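Local atomic coordinates of RING finger protein unkempt homolog (Mus musculus, PDB entry 5ELK), a protein that binds RNA sequence-specifically through clustered CCCH zinc fingers and represses translation, shaping the early morphology of cortical neurons in the embryo. Residues 52-56 and 57-61; 70-73 and 74-78; 80-83 and 84-88. All coordinates share one frame; numbering follows the deposited sequence.

Interaction 1 (52-56 and 57-61). With ZN (zinc ion), chain D.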
ATOM      1  N   SER A  52       7.418  -0.062 -10.046  1.00 34.82           N
ATOM      2  CA  SER A  52       7.535  -0.551  -8.676  1.00 41.59           C
ATOM      3  C   SER A  52       8.675   0.128  -7.914  1.00 40.85           C
ATOM      4  O   SER A  52       8.626   0.246  -6.694  1.00 52.34           O
ATOM      5  CB  SER A  52       7.754  -2.068  -8.657  1.00 37.79           C
ATOM      6  OG  SER A  52       8.906  -2.426  -9.398  1.00 34.73           O
ATOM      7  N   SER A  53       9.697   0.574  -8.633  1.00 41.77           N
ATOM      8  CA  SER A  53      10.910   1.088  -8.000  1.00 38.01           C
ATOM      9  C   SER A  53      10.655   2.417  -7.266  1.00 41.06           C
ATOM     10  O   SER A  53       9.859   3.233  -7.727  1.00 42.59           O
ATOM     11  CB  SER A  53      12.014   1.266  -9.045  1.00 35.49           C
ATOM     12  OG  SER A  53      11.498   1.847 -10.223  1.00 43.11           O
ATOM     13  N   PRO A  54      11.333   2.639  -6.120  1.00 35.58           N
ATOM     14  CA  PRO A  54      11.197   3.889  -5.357  1.00 40.92           C
ATOM     15  C   PRO A  54      11.740   5.117  -6.092  1.00 43.44           C
ATOM     16  O   PRO A  54      12.738   4.985  -6.799  1.00 43.97           O
ATOM     17  CB  PRO A  54      12.065   3.643  -4.119  1.00 37.12           C
ATOM     18  CG  PRO A  54      12.266   2.178  -4.049  1.00 34.81           C
ATOM     19  CD  PRO A  54      12.252   1.701  -5.456  1.00 29.61           C
ATOM     20  N   CYS A  55      11.095   6.272  -5.933  1.00 35.23           N
ATOM     21  CA  CYS A  55      11.654   7.529  -6.419  1.00 34.01           C
ATOM     22  C   CYS A  55      12.778   7.958  -5.479  1.00 32.97           C
ATOM     23  O   CYS A  55      12.552   8.128  -4.284  1.00 40.33           O
ATOM     24  CB  CYS A  55      10.582   8.621  -6.483  1.00 39.27           C
ATOM     25  SG  CYS A  55      11.177  10.219  -7.141  1.00 32.84           S
ATOM     26  N   PRO A  56      14.003   8.111  -6.003  1.00 33.96           N
ATOM     27  CA  PRO A  56      15.130   8.463  -5.129  1.00 37.20           C
ATOM     28  C   PRO A  56      15.142   9.931  -4.703  1.00 41.17           C
ATOM     29  O   PRO A  56      15.991  10.319  -3.891  1.00 45.83           O
ATOM     30  CB  PRO A  56      16.346   8.126  -5.984  1.00 34.27           C
ATOM     31  CG  PRO A  56      15.856   8.282  -7.369  1.00 45.44           C
ATOM     32  CD  PRO A  56      14.442   7.846  -7.380  1.00 32.51           C
ATOM     33  N   ASN A  57      14.207  10.727  -5.222  1.00 41.99           N
ATOM     34  CA  ASN A  57      14.008  12.090  -4.727  1.00 44.28           C
ATOM     35  C   ASN A  57      13.153  12.048  -3.469  1.00 37.20           C
ATOM     36  O   ASN A  57      12.981  13.048  -2.798  1.00 38.98           O
ATOM     37  CB  ASN A  57      13.329  12.989  -5.774  1.00 40.85           C
ATOM     38  CG  ASN A  57      14.092  13.062  -7.084  1.00 40.63           C
ATOM     39  OD1 ASN A  57      15.307  13.243  -7.103  1.00 49.90           O
ATOM     40  ND2 ASN A  57      13.371  12.934  -8.192  1.00 41.51           N
ATOM     41  N   VAL A  58      12.596  10.880  -3.164  1.00 38.06           N
ATOM     42  CA  VAL A  58      11.746  10.731  -1.987  1.00 40.44           C
ATOM     43  C   VAL A  58      12.360   9.731  -1.044  1.00 35.83           C
ATOM     44  O   VAL A  58      12.451   9.982   0.152  1.00 37.47           O
ATOM     45  CB  VAL A  58      10.346  10.257  -2.352  1.00 43.14           C
ATOM     46  CG1 VAL A  58       9.460  10.199  -1.098  1.00 47.69           C
ATOM     47  CG2 VAL A  58       9.762  11.170  -3.405  1.00 37.23           C
ATOM     48  N   LYS A  59      12.786   8.600  -1.588  1.00 34.31           N
ATOM     49  CA  LYS A  59      13.410   7.574  -0.772  1.00 44.77           C
ATOM     50  C   LYS A  59      14.922   7.682  -0.854  1.00 41.52           C
ATOM     51  O   LYS A  59      15.536   7.304  -1.849  1.00 42.10           O
ATOM     52  CB  LYS A  59      12.958   6.173  -1.187  1.00 42.18           C
ATOM     53  CG  LYS A  59      13.395   5.128  -0.182  1.00 49.20           C
ATOM     54  CD  LYS A  59      13.185   3.719  -0.677  1.00 49.81           C
ATOM     55  CE  LYS A  59      13.384   2.702   0.436  1.00 46.75           C
ATOM     56  NZ  LYS A  59      13.082   1.319  -0.026  1.00 51.21           N
ATOM     57  N   HIS A  60      15.514   8.209   0.208  1.00 45.40           N
ATOM     58  CA  HIS A  60      16.958   8.309   0.313  1.00 51.59           C
ATOM     59  C   HIS A  60      17.457   7.172   1.200  1.00 55.20           C
ATOM     60  O   HIS A  60      17.353   7.241   2.423  1.00 42.46           O
ATOM     61  CB  HIS A  60      17.338   9.671   0.886  1.00 54.46           C
ATOM     62  CG  HIS A  60      16.897  10.825   0.037  1.00 66.49           C
ATOM     63  ND1 HIS A  60      15.686  11.459   0.213  1.00 70.06           N
ATOM     64  CD2 HIS A  60      17.503  11.454  -1.000  1.00 68.67           C
ATOM     65  CE1 HIS A  60      15.568  12.433  -0.671  1.00 71.44           C
ATOM     66  NE2 HIS A  60      16.656  12.450  -1.421  1.00 73.31           N
ATOM     67  N   GLY A  61      17.961   6.110   0.576  1.00 52.04           N
ATOM     68  CA  GLY A  61      18.454   4.958   1.310  1.00 54.16           C
ATOM     69  C   GLY A  61      17.343   4.067   1.825  1.00 57.04           C
ATOM     70  O   GLY A  61      16.735   3.299   1.077  1.00 61.38           O
TER
HETATM   71 ZN    ZN D 402       9.141  11.225  -7.931  1.00 51.14          ZN

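Interaction 2 (70-73 and 74-78). With ZN (zinc ion), chain D.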
ATOM      1  N   CYS A  70       9.773  15.930  -4.542  1.00 50.74           N
ATOM      2  CA  CYS A  70       9.934  15.457  -5.899  1.00 42.83           C
ATOM      3  C   CYS A  70       9.194  16.427  -6.799  1.00 42.58           C
ATOM      4  O   CYS A  70       7.982  16.584  -6.698  1.00 41.39           O
ATOM      5  CB  CYS A  70       9.412  14.048  -6.119  1.00 37.39           C
ATOM      6  SG  CYS A  70       9.686  13.557  -7.826  1.00 36.37           S
ATOM      7  N   GLU A  71       9.949  17.097  -7.658  1.00 47.63           N
ATOM      8  CA  GLU A  71       9.432  18.153  -8.507  1.00 43.57           C
ATOM      9  C   GLU A  71       8.499  17.617  -9.592  1.00 42.80           C
ATOM     10  O   GLU A  71       7.834  18.388 -10.284  1.00 52.60           O
ATOM     11  CB  GLU A  71      10.612  18.870  -9.141  1.00 46.20           C
ATOM     12  CG  GLU A  71      11.531  19.528  -8.120  1.00 58.84           C
ATOM     13  CD  GLU A  71      10.943  20.788  -7.519  1.00 64.86           C
ATOM     14  OE1 GLU A  71      10.022  21.375  -8.130  1.00 55.98           O
ATOM     15  OE2 GLU A  71      11.410  21.188  -6.431  1.00 74.47           O
ATOM     16  N   ASN A  72       8.444  16.294  -9.723  1.00 45.26           N
ATOM     17  CA  ASN A  72       7.616  15.653 -10.737  1.00 43.82           C
ATOM     18  C   ASN A  72       6.151  15.617 -10.321  1.00 40.53           C
ATOM     19  O   ASN A  72       5.257  15.644 -11.165  1.00 61.67           O
ATOM     20  CB  ASN A  72       8.120  14.239 -11.009  1.00 43.55           C
ATOM     21  CG  ASN A  72       9.410  14.223 -11.803  1.00 43.60           C
ATOM     22  OD1 ASN A  72       9.586  15.005 -12.742  1.00 39.65           O
ATOM     23  ND2 ASN A  72      10.319  13.324 -11.436  1.00 36.73           N
ATOM     24  N   GLY A  73       5.913  15.582  -9.016  1.00 42.04           N
ATOM     25  CA  GLY A  73       4.564  15.494  -8.494  1.00 42.47           C
ATOM     26  C   GLY A  73       3.939  14.144  -8.813  1.00 42.50           C
ATOM     27  O   GLY A  73       4.633  13.144  -8.960  1.00 37.26           O
ATOM     28  N   ASP A  74       2.619  14.127  -8.944  1.00 49.61           N
ATOM     29  CA  ASP A  74       1.867  12.891  -9.143  1.00 45.16           C
ATOM     30  C   ASP A  74       2.064  12.273 -10.527  1.00 47.48           C
ATOM     31  O   ASP A  74       1.478  11.237 -10.835  1.00 59.10           O
ATOM     32  CB  ASP A  74       0.381  13.149  -8.891  1.00 42.12           C
ATOM     33  CG  ASP A  74       0.048  13.272  -7.412  1.00 47.01           C
ATOM     34  OD1 ASP A  74       0.867  12.859  -6.557  1.00 45.11           O
ATOM     35  OD2 ASP A  74      -1.051  13.772  -7.101  1.00 58.96           O
ATOM     36  N   ALA A  75       2.906  12.889 -11.350  1.00 44.62           N
ATOM     37  CA  ALA A  75       3.187  12.373 -12.685  1.00 40.36           C
ATOM     38  C   ALA A  75       4.471  11.557 -12.685  1.00 41.47           C
ATOM     39  O   ALA A  75       4.888  11.043 -13.726  1.00 46.80           O
ATOM     40  CB  ALA A  75       3.286  13.508 -13.679  1.00 41.41           C
ATOM     41  N   CYS A  76       5.102  11.443 -11.521  1.00 35.76           N
ATOM     42  CA  CYS A  76       6.327  10.660 -11.409  1.00 42.82           C
ATOM     43  C   CYS A  76       6.067   9.182 -11.686  1.00 33.30           C
ATOM     44  O   CYS A  76       5.105   8.605 -11.192  1.00 41.59           O
ATOM     45  CB  CYS A  76       6.970  10.821 -10.028  1.00 42.89           C
ATOM     46  SG  CYS A  76       8.733  10.413 -10.033  1.00 39.63           S
ATOM     47  N   GLN A  77       6.947   8.581 -12.479  1.00 39.64           N
ATOM     48  CA  GLN A  77       6.825   7.182 -12.882  1.00 40.02           C
ATOM     49  C   GLN A  77       7.570   6.264 -11.919  1.00 38.63           C
ATOM     50  O   GLN A  77       8.023   5.184 -12.287  1.00 46.46           O
ATOM     51  CB  GLN A  77       7.353   7.016 -14.303  1.00 38.30           C
ATOM     52  CG  GLN A  77       6.591   7.850 -15.311  1.00 51.36           C
ATOM     53  CD  GLN A  77       5.441   7.093 -15.920  1.00 57.31           C
ATOM     54  OE1 GLN A  77       5.648   6.144 -16.672  1.00 55.70           O
ATOM     55  NE2 GLN A  77       4.218   7.499 -15.595  1.00 64.65           N
ATOM     56  N   TYR A  78       7.678   6.716 -10.678  1.00 35.79           N
ATOM     57  CA  TYR A  78       8.328   5.967  -9.621  1.00 28.37           C
ATOM     58  C   TYR A  78       7.437   6.036  -8.395  1.00 32.67           C
ATOM     59  O   TYR A  78       6.605   6.934  -8.296  1.00 31.54           O
ATOM     60  CB  TYR A  78       9.686   6.591  -9.310  1.00 40.27           C
ATOM     61  CG  TYR A  78      10.719   6.405 -10.398  1.00 39.69           C
ATOM     62  CD1 TYR A  78      10.777   7.259 -11.497  1.00 30.60           C
ATOM     63  CD2 TYR A  78      11.647   5.379 -10.324  1.00 43.34           C
ATOM     64  CE1 TYR A  78      11.728   7.085 -12.485  1.00 31.38           C
ATOM     65  CE2 TYR A  78      12.604   5.206 -11.306  1.00 42.95           C
ATOM     66  CZ  TYR A  78      12.636   6.061 -12.382  1.00 36.81           C
ATOM     67  OH  TYR A  78      13.581   5.886 -13.365  1.00 33.85           O
TER
HETATM   68 ZN    ZN D 402       9.141  11.225  -7.931  1.00 51.14          ZN

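Interaction 3 (80-83 and 84-88). With ZN (zinc ion), chain D; nucleotides of chain B.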
ATOM      1  N   HIS A  80       6.261   6.857  -4.640  1.00 38.80           N
ATOM      2  CA  HIS A  80       6.476   7.985  -3.738  1.00 39.08           C
ATOM      3  C   HIS A  80       6.185   7.644  -2.277  1.00 32.92           C
ATOM      4  O   HIS A  80       6.460   8.443  -1.382  1.00 36.84           O
ATOM      5  CB  HIS A  80       5.604   9.170  -4.164  1.00 38.24           C
ATOM      6  CG  HIS A  80       6.215  10.024  -5.231  1.00 41.76           C
ATOM      7  ND1 HIS A  80       5.547  11.071  -5.823  1.00 43.45           N
ATOM      8  CD2 HIS A  80       7.441   9.984  -5.814  1.00 38.07           C
ATOM      9  CE1 HIS A  80       6.324  11.633  -6.731  1.00 40.77           C
ATOM     10  NE2 HIS A  80       7.478  10.993  -6.745  1.00 38.56           N
ATOM     11  N   THR A  81       5.617   6.469  -2.036  1.00 32.83           N
ATOM     12  CA  THR A  81       5.410   5.987  -0.673  1.00 31.34           C
ATOM     13  C   THR A  81       5.555   4.484  -0.615  1.00 31.83           C
ATOM     14  O   THR A  81       5.418   3.788  -1.622  1.00 35.00           O
ATOM     15  CB  THR A  81       4.019   6.315  -0.137  1.00 36.60           C
ATOM     16  OG1 THR A  81       3.042   5.543  -0.847  1.00 42.78           O
ATOM     17  CG2 THR A  81       3.705   7.782  -0.289  1.00 33.09           C
ATOM     18  N   ARG A  82       5.827   3.993   0.586  1.00 34.62           N
ATOM     19  CA  ARG A  82       6.053   2.583   0.808  1.00 31.39           C
ATOM     20  C   ARG A  82       4.775   1.845   0.454  1.00 34.63           C
ATOM     21  O   ARG A  82       4.794   0.736  -0.097  1.00 38.07           O
ATOM     22  CB  ARG A  82       6.420   2.349   2.271  1.00 36.56           C
ATOM     23  CG  ARG A  82       6.466   0.886   2.694  1.00 34.52           C
ATOM     24  CD  ARG A  82       6.807   0.766   4.171  1.00 31.88           C
ATOM     25  NE  ARG A  82       8.190   1.153   4.446  1.00 42.02           N
ATOM     26  CZ  ARG A  82       8.562   2.147   5.253  1.00 52.31           C
ATOM     27  NH1 ARG A  82       7.668   2.885   5.905  1.00 54.45           N
ATOM     28  NH2 ARG A  82       9.851   2.404   5.415  1.00 57.89           N
ATOM     29  N   THR A  83       3.651   2.482   0.746  1.00 28.29           N
ATOM     30  CA  THR A  83       2.378   1.886   0.408  1.00 38.76           C
ATOM     31  C   THR A  83       2.230   1.715  -1.097  1.00 38.99           C
ATOM     32  O   THR A  83       1.710   0.695  -1.559  1.00 35.47           O
ATOM     33  CB  THR A  83       1.217   2.711   0.940  1.00 39.44           C
ATOM     34  OG1 THR A  83       1.409   2.930   2.341  1.00 37.19           O
ATOM     35  CG2 THR A  83      -0.091   1.972   0.710  1.00 49.77           C
ATOM     36  N   GLU A  84       2.684   2.706  -1.860  1.00 34.31           N
ATOM     37  CA  GLU A  84       2.588   2.634  -3.313  1.00 34.43           C
ATOM     38  C   GLU A  84       3.406   1.483  -3.856  1.00 32.91           C
ATOM     39  O   GLU A  84       3.061   0.877  -4.869  1.00 28.37           O
ATOM     40  CB  GLU A  84       3.050   3.934  -3.961  1.00 38.79           C
ATOM     41  CG  GLU A  84       1.975   4.986  -3.976  1.00 44.47           C
ATOM     42  CD  GLU A  84       2.221   6.068  -4.992  1.00 40.46           C
ATOM     43  OE1 GLU A  84       3.388   6.294  -5.380  1.00 37.88           O
ATOM     44  OE2 GLU A  84       1.229   6.683  -5.420  1.00 39.81           O
ATOM     45  N   GLN A  85       4.503   1.183  -3.182  1.00 36.36           N
ATOM     46  CA  GLN A  85       5.359   0.099  -3.626  1.00 31.44           C
ATOM     47  C   GLN A  85       4.798  -1.267  -3.199  1.00 29.22           C
ATOM     48  O   GLN A  85       4.700  -2.188  -4.005  1.00 23.03           O
ATOM     49  CB  GLN A  85       6.759   0.290  -3.063  1.00 30.92           C
ATOM     50  CG  GLN A  85       7.753  -0.739  -3.536  1.00 34.35           C
ATOM     51  CD  GLN A  85       9.130  -0.527  -2.957  1.00 37.86           C
ATOM     52  OE1 GLN A  85       9.284  -0.316  -1.755  1.00 41.51           O
ATOM     53  NE2 GLN A  85      10.146  -0.585  -3.807  1.00 40.75           N
ATOM     54  N   GLN A  86       4.434  -1.387  -1.928  1.00 25.03           N
ATOM     55  CA  GLN A  86       3.982  -2.659  -1.385  1.00 32.35           C
ATOM     56  C   GLN A  86       2.716  -3.135  -2.083  1.00 34.31           C
ATOM     57  O   GLN A  86       2.513  -4.334  -2.259  1.00 31.57           O
ATOM     58  CB  GLN A  86       3.754  -2.552   0.122  1.00 29.77           C
ATOM     59  CG  GLN A  86       5.044  -2.452   0.929  1.00 26.75           C
ATOM     60  CD  GLN A  86       4.870  -2.858   2.375  1.00 32.73           C
ATOM     61  OE1 GLN A  86       4.741  -2.013   3.256  1.00 42.59           O
ATOM     62  NE2 GLN A  86       4.864  -4.162   2.630  1.00 33.23           N
ATOM     63  N   PHE A  87       1.895  -2.187  -2.522  1.00 32.12           N
ATOM     64  CA  PHE A  87       0.643  -2.512  -3.183  1.00 24.50           C
ATOM     65  C   PHE A  87       0.724  -2.219  -4.667  1.00 33.16           C
ATOM     66  O   PHE A  87      -0.288  -1.965  -5.319  1.00 30.44           O
ATOM     67  CB  PHE A  87      -0.492  -1.742  -2.528  1.00 30.68           C
ATOM     68  CG  PHE A  87      -0.755  -2.176  -1.122  1.00 29.47           C
ATOM     69  CD1 PHE A  87      -0.033  -1.644  -0.078  1.00 29.35           C
ATOM     70  CD2 PHE A  87      -1.697  -3.150  -0.846  1.00 36.84           C
ATOM     71  CE1 PHE A  87      -0.262  -2.053   1.211  1.00 33.53           C
ATOM     72  CE2 PHE A  87      -1.928  -3.558   0.447  1.00 31.19           C
ATOM     73  CZ  PHE A  87      -1.213  -3.012   1.473  1.00 33.02           C
ATOM     74  N   HIS A  88       1.934  -2.268  -5.212  1.00 35.90           N
ATOM     75  CA  HIS A  88       2.092  -2.151  -6.647  1.00 30.86           C
ATOM     76  C   HIS A  88       1.667  -3.468  -7.301  1.00 30.67           C
ATOM     77  O   HIS A  88       1.965  -4.537  -6.774  1.00 41.15           O
ATOM     78  CB  HIS A  88       3.537  -1.831  -7.007  1.00 31.51           C
ATOM     79  CG  HIS A  88       3.715  -1.402  -8.425  1.00 34.41           C
ATOM     80  ND1 HIS A  88       3.942  -2.294  -9.456  1.00 36.74           N
ATOM     81  CD2 HIS A  88       3.672  -0.174  -8.999  1.00 41.43           C
ATOM     82  CE1 HIS A  88       4.045  -1.633 -10.592  1.00 41.42           C
ATOM     83  NE2 HIS A  88       3.885  -0.346 -10.346  1.00 42.05           N
TER
HETATM   84 ZN    ZN D 402       9.141  11.225  -7.931  1.00 51.14          ZN
ATOM     85  P     G B   5       8.411  -2.892   8.778  1.00 50.04           P
ATOM     86  OP1   G B   5       9.733  -2.244   8.556  1.00 61.42           O
ATOM     87  OP2   G B   5       8.176  -3.629  10.049  1.00 52.90           O
ATOM     88  O5'   G B   5       7.234  -1.821   8.671  1.00 51.51           O
ATOM     89  C5'   G B   5       7.366  -0.663   7.856  1.00 49.75           C
ATOM     90  C4'   G B   5       6.027  -0.022   7.583  1.00 51.71           C
ATOM     91  O4'   G B   5       5.319  -0.802   6.580  1.00 48.57           O
ATOM     92  C3'   G B   5       5.086   0.087   8.788  1.00 57.13           C
ATOM     93  O3'   G B   5       4.338   1.301   8.709  1.00 62.99           O
ATOM     94  C2'   G B   5       4.146  -1.100   8.592  1.00 54.55           C
ATOM     95  O2'   G B   5       2.871  -0.946   9.186  1.00 56.73           O
ATOM     96  C1'   G B   5       4.047  -1.170   7.070  1.00 52.89           C
ATOM     97  N9    G B   5       3.724  -2.505   6.554  1.00 49.96           N
ATOM     98  C8    G B   5       4.517  -3.628   6.614  1.00 42.66           C
ATOM     99  N7    G B   5       3.958  -4.668   6.066  1.00 35.68           N
ATOM    100  C5    G B   5       2.724  -4.212   5.623  1.00 37.31           C
ATOM    101  C6    G B   5       1.677  -4.895   4.950  1.00 31.85           C
ATOM    102  O6    G B   5       1.631  -6.076   4.607  1.00 35.06           O
ATOM    103  N1    G B   5       0.597  -4.065   4.684  1.00 29.74           N
ATOM    104  C2    G B   5       0.541  -2.731   5.016  1.00 40.67           C
ATOM    105  N2    G B   5      -0.586  -2.093   4.668  1.00 38.65           N
ATOM    106  N3    G B   5       1.509  -2.077   5.641  1.00 39.38           N
ATOM    107  C4    G B   5       2.564  -2.875   5.911  1.00 41.92           C
ATOM    108  P     U B   3      11.612  -5.862  -3.329  1.00 55.00           P
ATOM    109  OP1   U B   3      12.230  -6.783  -2.348  1.00 55.41           O
ATOM    110  OP2   U B   3      11.345  -6.288  -4.728  1.00 60.51           O
ATOM    111  O5'   U B   3      10.225  -5.402  -2.706  1.00 53.39           O
ATOM    112  C5'   U B   3       9.879  -4.027  -2.631  1.00 48.71           C
ATOM    113  C4'   U B   3       9.112  -3.736  -1.369  1.00 44.63           C
ATOM    114  O4'   U B   3       7.808  -4.384  -1.446  1.00 43.95           O
ATOM    115  C3'   U B   3       9.769  -4.259  -0.095  1.00 42.73           C
ATOM    116  O3'   U B   3       9.426  -3.396   0.993  1.00 42.59           O
ATOM    117  C2'   U B   3       9.083  -5.610   0.088  1.00 40.17           C
ATOM    118  O2'   U B   3       9.128  -6.124   1.403  1.00 39.41           O
ATOM    119  C1'   U B   3       7.660  -5.275  -0.354  1.00 38.20           C
ATOM    120  N1    U B   3       6.853  -6.433  -0.782  1.00 44.50           N
ATOM    121  C2    U B   3       5.510  -6.476  -0.417  1.00 42.07           C
ATOM    122  O2    U B   3       4.959  -5.595   0.230  1.00 37.73           O
ATOM    123  N3    U B   3       4.814  -7.590  -0.838  1.00 41.04           N
ATOM    124  C4    U B   3       5.310  -8.655  -1.558  1.00 41.52           C
ATOM    125  O4    U B   3       4.562  -9.590  -1.857  1.00 39.94           O
ATOM    126  C5    U B   3       6.701  -8.534  -1.890  1.00 44.70           C
ATOM    127  C6    U B   3       7.410  -7.463  -1.503  1.00 40.36           C
ATOM    128  P     A B   4      10.385  -3.281   2.281  1.00 44.60           P
ATOM    129  OP1   A B   4      10.591  -1.840   2.597  1.00 61.42           O
ATOM    130  OP2   A B   4      11.546  -4.169   2.014  1.00 46.17           O
ATOM    131  O5'   A B   4       9.554  -3.935   3.478  1.00 42.11           O
ATOM    132  C5'   A B   4       8.361  -3.322   3.955  1.00 40.52           C
ATOM    133  C4'   A B   4       7.863  -3.939   5.243  1.00 46.59           C
ATOM    134  O4'   A B   4       7.441  -5.316   5.022  1.00 41.31           O
ATOM    135  C3'   A B   4       8.850  -3.990   6.410  1.00 45.66           C
ATOM    136  O3'   A B   4       8.074  -3.920   7.599  1.00 51.17           O
ATOM    137  C2'   A B   4       9.398  -5.409   6.307  1.00 41.33           C
ATOM    138  O2'   A B   4       9.976  -5.900   7.502  1.00 47.26           O
ATOM    139  C1'   A B   4       8.129  -6.169   5.928  1.00 38.06           C
ATOM    140  N9    A B   4       8.337  -7.455   5.261  1.00 40.80           N
ATOM    141  C8    A B   4       9.278  -7.768   4.313  1.00 44.39           C
ATOM    142  N7    A B   4       9.178  -8.996   3.865  1.00 43.60           N
ATOM    143  C5    A B   4       8.094  -9.535   4.550  1.00 38.97           C
ATOM    144  C6    A B   4       7.489 -10.809   4.505  1.00 37.97           C
ATOM    145  N6    A B   4       7.916 -11.800   3.719  1.00 36.47           N
ATOM    146  N1    A B   4       6.416 -11.023   5.310  1.00 34.34           N
ATOM    147  C2    A B   4       5.995 -10.011   6.095  1.00 40.55           C
ATOM    148  N3    A B   4       6.482  -8.770   6.220  1.00 37.53           N
ATOM    149  C4    A B   4       7.551  -8.588   5.410  1.00 36.43           C
TER

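Interaction 1 (52-56 and 57-61)
The carbonyl of Cys55 folds the chain back on itself by taking two backbone amides, Val58 N at 3.0 Å and Lys59 N at 2.7 Å from Cys55 O, and the turn also brings Pro56 CA to 3.5 Å from Lys59 O, a CA-H...O contact.

Cys55 places its sulfur anti to its own backbone N (chi1 -178°), on the side where the zinc ion sits, and Cys55 SG binds the metal at 2.4 Å. The same sulfur accepts a weak hydrogen bond from Asn57 N, 3.6 Å from SG. Behind the ligand, one methyl of Val58, CG2, rests 4.1 Å from Cys55 CB and gives the thiolate an apolar flank. Lys59 runs fully extended, and its CD lies against the CB-CG edge of Pro54, 3.6 Å from Pro54 CB, the two side chains crossing at a slant. Trp64 of strand 63-64 touches both of them. His60 turns one ring face to Pro56 O, which stands over the rim of the ring.

Here the chain leaves the first cysteine of the finger and enters the short strand 59-60. An N-H directed at a metal-bound sulfur is a familiar feature of zinc fingers; it would be expected to draw off some of the thiolate's negative charge, while the doubly used Cys55 carbonyl holds the loop that presents it.

Interaction 2 (70-73 and 74-78)
Gly73, Cys76 and Asn72 carry this contact, the C-x5-C loop of a CCCH finger, in which two cysteines with five residues between them reach one zinc ion. Gly73 ends a type I turn that starts at Cys70, and its positive phi (68°), a value that suits glycine, turns the chain toward Asp74. Its carbonyl then serves the next turn: Cys76 N donates to Gly73 O at 3.1 Å, with 160° at the hydrogen. Cys76 CB packs against that same oxygen, 3.5 Å from Gly73 O.

From there Cys76 swings its sulfur roughly anti to the backbone N (chi1 -158°), and Cys76 SG meets the zinc ion at 2.3 Å. Cys70 SG comes to the metal from the preceding turn at 2.4 Å, leaving the two sulfurs 4.0 Å apart across the ion. Asn72 lies along the flank of Cys76: its CB sits 3.7 Å from Cys76 CB, and its amide end, ND2, gives Cys76 SG a weak hydrogen bond of 3.6 Å. The backbone of Asn72 attends to the other sulfur, with Asn72 N donating to Cys70 SG.

Cys55 and His80 complete the metal site. Outside the loop Asp74 pairs with Arg41 in a salt bridge, and Arg43 takes the carbonyls of Asp74, Cys76 and Tyr78, tying the loop to residues 41-43. Asn72 thus acts as a second-shell residue for both thiolates, one through its backbone and one through its amide, and these N-H groups would be expected to temper the negative charge gathered around the metal.

Interaction 3 (80-83 and 84-88)
Gln86 and Arg82, one helical turn apart, lie side by side and point the same way, into the bound RNA. Gln86 makes the hydrogen bond to a base here. Its CB stands 3.3 Å from O2 of U3 of chain B and close to Arg82 O, the carbonyl that accepts the Gln86 backbone N. With CG beside the backbone N (chi1 -72°) and the chain extended beyond it, the side chain passes the uridine base, and CG comes to 3.2 Å from its O2. CD stays near that oxygen, with C5' of A4 of chain B a little farther off. At the tip the amide divides its work: NE2 donates to U3 O2 of chain B at 2.8 Å, nearly straight at 163°, while OE1 lies 3.4 Å from Arg82 CG and also close to N9 of G5 of chain B. The Arg82 guanidinium, almost perpendicular to that amide, has one face over C5' of G5 of chain B.

Phe87 sets its ring edge near the exocyclic N2 of G5 of chain B, with Phe87 CZ 3.4 Å from that atom; Thr83 CG2 rests against its CD1.

The N-terminal end of the helix is joined to the metal site. Thr81 OG1 caps it by accepting Glu84 N at 3.0 Å, and Glu84 OE1 takes His80 N at 3.0 Å, on the anti side of the carboxylate. His80 NE2 binds the zinc ion at 2.1 Å. Arg41 O also engages the Thr81 hydroxyl, and Arg43 forms a salt bridge with Glu84.

Helix 82-86 therefore follows directly on the last zinc ligand, with Trp64 of strand 63-64 against Arg82 and Gln85, Tyr14 stacked on Phe87, and Phe114 of the next finger beside Gln86.

Overall arrangement
The three contacts follow one another along the chain without nesting or crossing, all in or just beyond the second finger of this fragment. Interaction 1 closes the turn leading into strand 59-60, interaction 2 closes the C-x5-C loop after strand 63-64, and interaction 3 is the capped helix 82-86 that follows the last ligand. A single zinc ion gathers all three. Tyr78 of interaction 2 packs on Ser53 and Cys55 of interaction 1, Val58 CG1 lies against the His80 carbonyl, and Gly73 O approaches His80 CE1. Gln85 makes a weak hydrogen bond to Ser52 O and packs on Pro54, joining helix 82-86 to residues 52-56.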